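Local coordinates for RmpD (Hexulose-6-phosphate synthase) (Streptococcus mutans, PDB 3EXR), which is probably an enzyme of the HUMPS family, folded as an eight-stranded TIM barrel and present as two chains in the assembly, at residues 47-52 with 59-64; 151-156 with 182-187. All blocks are in the same frame, centred on the assembly; numbering follows the deposited sequence.

Interaction 1 of 2, residues 47-52 with 59-64; sequences ELVEVL and KIIVAD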
loop_
_atom_site.group_PDB
_atom_site.type_symbol
_atom_site.label_atom_id
_atom_site.label_comp_id
_atom_site.label_asym_id
_atom_site.label_seq_id
_atom_site.Cartn_x
_atom_site.Cartn_y
_atom_site.Cartn_z
ATOM N N GLU A 47 -9.121 13.272 0.670
ATOM C CA GLU A 47 -9.869 14.439 0.221
ATOM C C GLU A 47 -9.509 14.765 -1.252
ATOM O O GLU A 47 -10.340 15.220 -2.014
ATOM C CB GLU A 47 -9.730 15.643 1.149
ATOM C CG GLU A 47 -10.613 16.815 0.725
ATOM C CD GLU A 47 -10.651 17.978 1.699
ATOM O OE1 GLU A 47 -9.672 18.215 2.437
ATOM O OE2 GLU A 47 -11.673 18.698 1.670
ATOM N N LEU A 48 -8.281 14.463 -1.640
ATOM C CA LEU A 48 -7.854 14.630 -3.026
ATOM C C LEU A 48 -8.820 13.948 -3.993
ATOM O O LEU A 48 -9.135 14.506 -5.069
ATOM C CB LEU A 48 -6.432 14.087 -3.224
ATOM C CG LEU A 48 -5.891 14.056 -4.666
ATOM C CD1 LEU A 48 -5.797 15.435 -5.263
ATOM C CD2 LEU A 48 -4.537 13.377 -4.719
ATOM N N VAL A 49 -9.287 12.754 -3.631
ATOM C CA VAL A 49 -10.201 12.019 -4.520
ATOM C C VAL A 49 -11.461 12.849 -4.786
ATOM O O VAL A 49 -11.934 12.951 -5.906
ATOM C CB VAL A 49 -10.582 10.630 -3.942
ATOM C CG1 VAL A 49 -11.621 9.937 -4.801
ATOM C CG2 VAL A 49 -9.340 9.754 -3.821
ATOM N N GLU A 50 -11.991 13.426 -3.720
ATOM C CA GLU A 50 -13.180 14.274 -3.803
ATOM C C GLU A 50 -12.948 15.572 -4.617
ATOM O O GLU A 50 -13.807 15.994 -5.390
ATOM C CB GLU A 50 -13.683 14.581 -2.392
ATOM C CG GLU A 50 -15.051 15.223 -2.342
ATOM C CD GLU A 50 -15.686 15.237 -0.952
ATOM O OE1 GLU A 50 -15.300 14.430 -0.101
ATOM O OE2 GLU A 50 -16.617 16.049 -0.744
ATOM N N VAL A 51 -11.783 16.175 -4.456
ATOM C CA VAL A 51 -11.426 17.368 -5.228
ATOM C C VAL A 51 -11.377 17.003 -6.716
ATOM O O VAL A 51 -11.890 17.751 -7.533
ATOM C CB VAL A 51 -10.086 17.965 -4.758
ATOM C CG1 VAL A 51 -9.582 19.047 -5.705
ATOM C CG2 VAL A 51 -10.213 18.499 -3.312
ATOM N N LEU A 52 -10.787 15.860 -7.028
ATOM C CA LEU A 52 -10.690 15.434 -8.420
ATOM C C LEU A 52 -12.073 15.177 -8.997
ATOM O O LEU A 52 -12.328 15.526 -10.137
ATOM C CB LEU A 52 -9.804 14.215 -8.581
ATOM C CG LEU A 52 -8.335 14.431 -8.262
ATOM C CD1 LEU A 52 -7.592 13.121 -8.226
ATOM C CD2 LEU A 52 -7.691 15.384 -9.285
ATOM N N LYS A 59 -15.233 11.892 -15.383
ATOM C CA LYS A 59 -14.020 11.167 -15.710
ATOM C C LYS A 59 -13.958 9.968 -14.813
ATOM O O LYS A 59 -14.520 9.972 -13.723
ATOM C CB LYS A 59 -12.780 12.011 -15.451
ATOM C CG LYS A 59 -11.754 11.907 -16.524
ATOM C CD LYS A 59 -12.348 12.350 -17.893
ATOM C CE LYS A 59 -11.825 13.684 -18.344
ATOM N NZ LYS A 59 -11.894 13.781 -19.821
ATOM N N ILE A 60 -13.272 8.926 -15.261
ATOM C CA ILE A 60 -13.012 7.793 -14.363
ATOM C C ILE A 60 -11.919 8.222 -13.368
ATOM O O ILE A 60 -10.915 8.782 -13.767
ATOM C CB ILE A 60 -12.571 6.540 -15.151
ATOM C CG1 ILE A 60 -13.721 6.041 -16.040
ATOM C CG2 ILE A 60 -12.138 5.449 -14.184
ATOM C CD1 ILE A 60 -13.311 5.045 -17.143
ATOM N N ILE A 61 -12.134 7.982 -12.069
ATOM C CA ILE A 61 -11.155 8.348 -11.035
ATOM C C ILE A 61 -10.702 7.094 -10.290
ATOM O O ILE A 61 -11.523 6.295 -9.854
ATOM C CB ILE A 61 -11.764 9.353 -10.037
ATOM C CG1 ILE A 61 -12.092 10.669 -10.736
ATOM C CG2 ILE A 61 -10.825 9.605 -8.835
ATOM C CD1 ILE A 61 -12.747 11.660 -9.906
ATOM N N VAL A 62 -9.392 6.948 -10.157
ATOM C CA VAL A 62 -8.754 5.812 -9.512
ATOM C C VAL A 62 -8.152 6.292 -8.192
ATOM O O VAL A 62 -7.457 7.311 -8.166
ATOM C CB VAL A 62 -7.618 5.247 -10.378
ATOM C CG1 VAL A 62 -6.994 4.016 -9.722
ATOM C CG2 VAL A 62 -8.127 4.901 -11.773
ATOM N N ALA A 63 -8.510 5.593 -7.114
ATOM C CA ALA A 63 -7.828 5.757 -5.814
ATOM C C ALA A 63 -6.800 4.619 -5.736
ATOM O O ALA A 63 -7.145 3.457 -5.500
ATOM C CB ALA A 63 -8.817 5.679 -4.674
ATOM N N ASP A 64 -5.525 4.966 -5.891
ATOM C CA ASP A 64 -4.458 3.968 -5.955
ATOM C C ASP A 64 -3.957 3.695 -4.542
ATOM O O ASP A 64 -2.877 4.112 -4.180
ATOM C CB ASP A 64 -3.364 4.483 -6.884
ATOM C CG ASP A 64 -2.185 3.551 -7.029
ATOM O OD1 ASP A 64 -2.278 2.337 -6.799
ATOM O OD2 ASP A 64 -1.091 4.037 -7.401
#

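Interaction 2 of 2, residues 151-156 with 182-187; sequences ETWGEK and LKLFEG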
loop_
_atom_site.group_PDB
_atom_site.type_symbol
_atom_site.label_atom_id
_atom_site.label_comp_id
_atom_site.label_asym_id
_atom_site.label_seq_id
_atom_site.Cartn_x
_atom_site.Cartn_y
_atom_site.Cartn_z
ATOM N N GLU A 151 14.797 0.867 -21.959
ATOM C CA GLU A 151 14.617 -0.195 -22.924
ATOM C C GLU A 151 13.204 -0.246 -23.458
ATOM O O GLU A 151 12.280 0.203 -22.815
ATOM C CB GLU A 151 14.979 -1.523 -22.309
ATOM C CG GLU A 151 16.442 -1.756 -22.234
ATOM C CD GLU A 151 16.800 -3.168 -21.841
ATOM O OE1 GLU A 151 16.124 -4.135 -22.269
ATOM O OE2 GLU A 151 17.784 -3.292 -21.115
ATOM N N THR A 152 13.056 -0.803 -24.645
ATOM C CA THR A 152 11.753 -1.182 -25.146
ATOM C C THR A 152 11.136 -2.206 -24.191
ATOM O O THR A 152 11.832 -2.838 -23.421
ATOM C CB THR A 152 11.849 -1.785 -26.557
ATOM O OG1 THR A 152 10.598 -1.684 -27.227
ATOM C CG2 THR A 152 12.279 -3.237 -26.501
ATOM N N TRP A 153 9.829 -2.358 -24.279
ATOM C CA TRP A 153 9.157 -3.479 -23.649
ATOM C C TRP A 153 9.638 -4.792 -24.236
ATOM O O TRP A 153 9.475 -5.034 -25.409
ATOM C CB TRP A 153 7.649 -3.370 -23.812
ATOM C CG TRP A 153 7.018 -2.490 -22.803
ATOM C CD1 TRP A 153 7.180 -1.163 -22.659
ATOM C CD2 TRP A 153 6.099 -2.895 -21.786
ATOM N NE1 TRP A 153 6.434 -0.700 -21.615
ATOM C CE2 TRP A 153 5.755 -1.745 -21.061
ATOM C CE3 TRP A 153 5.534 -4.111 -21.427
ATOM C CZ2 TRP A 153 4.877 -1.784 -19.997
ATOM C CZ3 TRP A 153 4.669 -4.144 -20.370
ATOM C CH2 TRP A 153 4.346 -2.994 -19.666
ATOM N N GLY A 154 10.203 -5.653 -23.402
ATOM C CA GLY A 154 10.718 -6.911 -23.891
ATOM C C GLY A 154 9.640 -7.942 -24.160
ATOM O O GLY A 154 8.514 -7.794 -23.722
ATOM N N GLU A 155 9.994 -9.000 -24.876
ATOM C CA GLU A 155 9.010 -10.001 -25.229
ATOM C C GLU A 155 8.397 -10.714 -24.035
ATOM O O GLU A 155 7.232 -11.050 -24.053
ATOM C CB GLU A 155 9.552 -11.013 -26.234
ATOM C CG GLU A 155 9.839 -10.417 -27.579
ATOM C CD GLU A 155 8.592 -9.897 -28.280
ATOM O OE1 GLU A 155 7.638 -10.668 -28.473
ATOM O OE2 GLU A 155 8.567 -8.719 -28.614
ATOM N N LYS A 156 9.216 -10.959 -23.021
ATOM C CA LYS A 156 8.738 -11.600 -21.799
ATOM C C LYS A 156 7.617 -10.777 -21.158
ATOM O O LYS A 156 6.586 -11.331 -20.801
ATOM C CB LYS A 156 9.849 -11.840 -20.816
ATOM N N LEU A 182 3.986 3.590 -28.377
ATOM C CA LEU A 182 2.720 2.903 -28.425
ATOM C C LEU A 182 2.742 1.810 -29.500
ATOM O O LEU A 182 2.248 0.733 -29.254
ATOM C CB LEU A 182 1.563 3.861 -28.642
ATOM C CG LEU A 182 1.168 4.688 -27.428
ATOM C CD1 LEU A 182 0.320 5.854 -27.872
ATOM C CD2 LEU A 182 0.425 3.833 -26.384
ATOM N N LYS A 183 3.357 2.078 -30.653
ATOM C CA LYS A 183 3.407 1.094 -31.742
ATOM C C LYS A 183 3.971 -0.286 -31.323
ATOM O O LYS A 183 3.636 -1.294 -31.924
ATOM C CB LYS A 183 4.134 1.664 -32.986
ATOM C CG LYS A 183 5.620 1.910 -32.844
ATOM C CD LYS A 183 6.241 2.387 -34.157
ATOM C CE LYS A 183 5.758 3.782 -34.564
ATOM N NZ LYS A 183 6.033 4.841 -33.558
ATOM N N LEU A 184 4.782 -0.335 -30.263
ATOM C CA LEU A 184 5.255 -1.619 -29.694
ATOM C C LEU A 184 4.115 -2.559 -29.347
ATOM O O LEU A 184 4.272 -3.784 -29.364
ATOM C CB LEU A 184 6.018 -1.395 -28.379
ATOM C CG LEU A 184 7.209 -0.463 -28.379
ATOM C CD1 LEU A 184 7.743 -0.297 -26.943
ATOM C CD2 LEU A 184 8.244 -0.997 -29.324
ATOM N N PHE A 185 2.993 -1.968 -28.967
ATOM C CA PHE A 185 1.837 -2.695 -28.484
ATOM C C PHE A 185 0.832 -3.048 -29.571
ATOM O O PHE A 185 -0.248 -3.539 -29.269
ATOM C CB PHE A 185 1.136 -1.874 -27.411
ATOM C CG PHE A 185 1.932 -1.752 -26.122
ATOM C CD1 PHE A 185 1.852 -2.732 -25.147
ATOM C CD2 PHE A 185 2.756 -0.653 -25.904
ATOM C CE1 PHE A 185 2.579 -2.589 -23.937
ATOM C CE2 PHE A 185 3.484 -0.518 -24.729
ATOM C CZ PHE A 185 3.407 -1.494 -23.752
ATOM N N GLU A 186 1.191 -2.815 -30.828
ATOM C CA GLU A 186 0.301 -3.116 -31.939
ATOM C C GLU A 186 -0.188 -4.562 -31.839
ATOM O O GLU A 186 0.593 -5.478 -31.585
ATOM C CB GLU A 186 1.007 -2.850 -33.279
ATOM C CG GLU A 186 0.069 -2.569 -34.477
ATOM C CD GLU A 186 -0.739 -3.785 -34.953
ATOM O OE1 GLU A 186 -0.170 -4.887 -34.981
ATOM O OE2 GLU A 186 -1.952 -3.651 -35.265
ATOM N N GLY A 187 -1.488 -4.747 -32.010
ATOM C CA GLY A 187 -2.087 -6.067 -31.889
ATOM C C GLY A 187 -2.299 -6.590 -30.475
ATOM O O GLY A 187 -2.768 -7.721 -30.303
#

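Interaction 1 of 2, residues 47-52 with 59-64
Leu52 N donates to Leu48 O at 2.9 Å, an i to i-4 bond within helix 47-55, while the same residue turns its CB and carbonyl carbon to Ile61 on strand 60-67. Between helix and strand there is no hydrogen bond, and three small aliphatic meetings carry the contact. The axes of segments 47-52 and 60-64 run nearly antiparallel (171°) and approach to 9.4 Å, as expected where a helix of a TIM barrel runs back along the outside of the strand that follows it. Ile61 points at the helix and uses both branches. Ile61 CG2 lies 4.1 Å from Val49 CG1, and the two side chains run obliquely past one another. The other branch continues extended through CG1 (chi2 176°) and lays Ile61 CD1 3.7 Å from Leu52 C, against the helix backbone. Ile61 CD1 is also 4.1 Å from Leu52 CB. Val49 divides its methyls between two strand residues: with CG1 turned away from the backbone N (chi1 175°), CG2 is left to meet Ala63 CB at 4.2 Å. Arg81 and Ala83 touch Val49 as well, and Leu52 reaches Ala24 of helix 17-27. With all four touching residues buried and apolar, helix and strand are held here by dispersion and exclusion of water, not by directional bonds.

Interaction 2 of 2, residues 151-156 with 182-187
Trp153 and Phe185 form a T-shaped (edge-to-face) stack on the outside of the TIM barrel, in which Phe185 presents its edge to the indole face. The centroids of the Trp153 five-membered ring and the Phe185 ring are 4.8 Å apart, and the planes meet at 66°. From the Trp153 backbone, CB comes first and passes Leu184 CD1 at 4.4 Å. A chi1 of -83° sets CG anti to the carbonyl carbon, and from there one face of the ring lies against Phe185. Trp153 CG is 3.9 Å from Phe185 CZ. On the pyrrole side Trp153 NE1 lies 3.8 Å from Phe185 CZ, but its N-H is spent elsewhere, on Gly175 O. At the ring fusion Trp153 CE2 comes to 3.6 Å from Phe185 CZ, which stands over the middle of the indole. Farther out Trp153 CZ2 is still 4.0 Å from Phe185 CZ, on the same face. Leu158 and Val161 of helix 155-167 also touch the indole, so the stack is built into the barrel's outer shell; Phe185 itself makes a second edge-to-face pair with Phe193.

Before the tryptophan, Thr152 OG1 is tightly set against Leu184, 3.2 Å from its CD1 and about as close to its CD2, a close van der Waals contact of a hydroxyl oxygen with two methyls and no hydrogen bond. The leucine also covers the backbone N of Trp153, which is buried and has no polar partner in the model. Within the 3-10 segment Phe185 N donates to Leu182 O at 2.8 Å, and that oxygen also lies in the plane of the phenyl ring, at its edge.

From the N terminus, interaction 1 comes first: with six residues between them, helix segment 47-52 and strand segment 59-64 close a short helix-to-strand turn between the second and third barrel strands. Interaction 2 opens much later and spans 25 residues. Its loop takes in most of helix 155-167 and strand 170-174, joining the lead-in to that helix with the 3-10 segment ahead of the final strand, 192-195. The two contacts follow in series, neither enclosing nor crossing the other. The centres of interaction 1 and interaction 2 are about 30 Å apart, on opposite sides of the chain's centre. Between interaction 1 and interaction 2 the nearest atoms are about 15 Å apart.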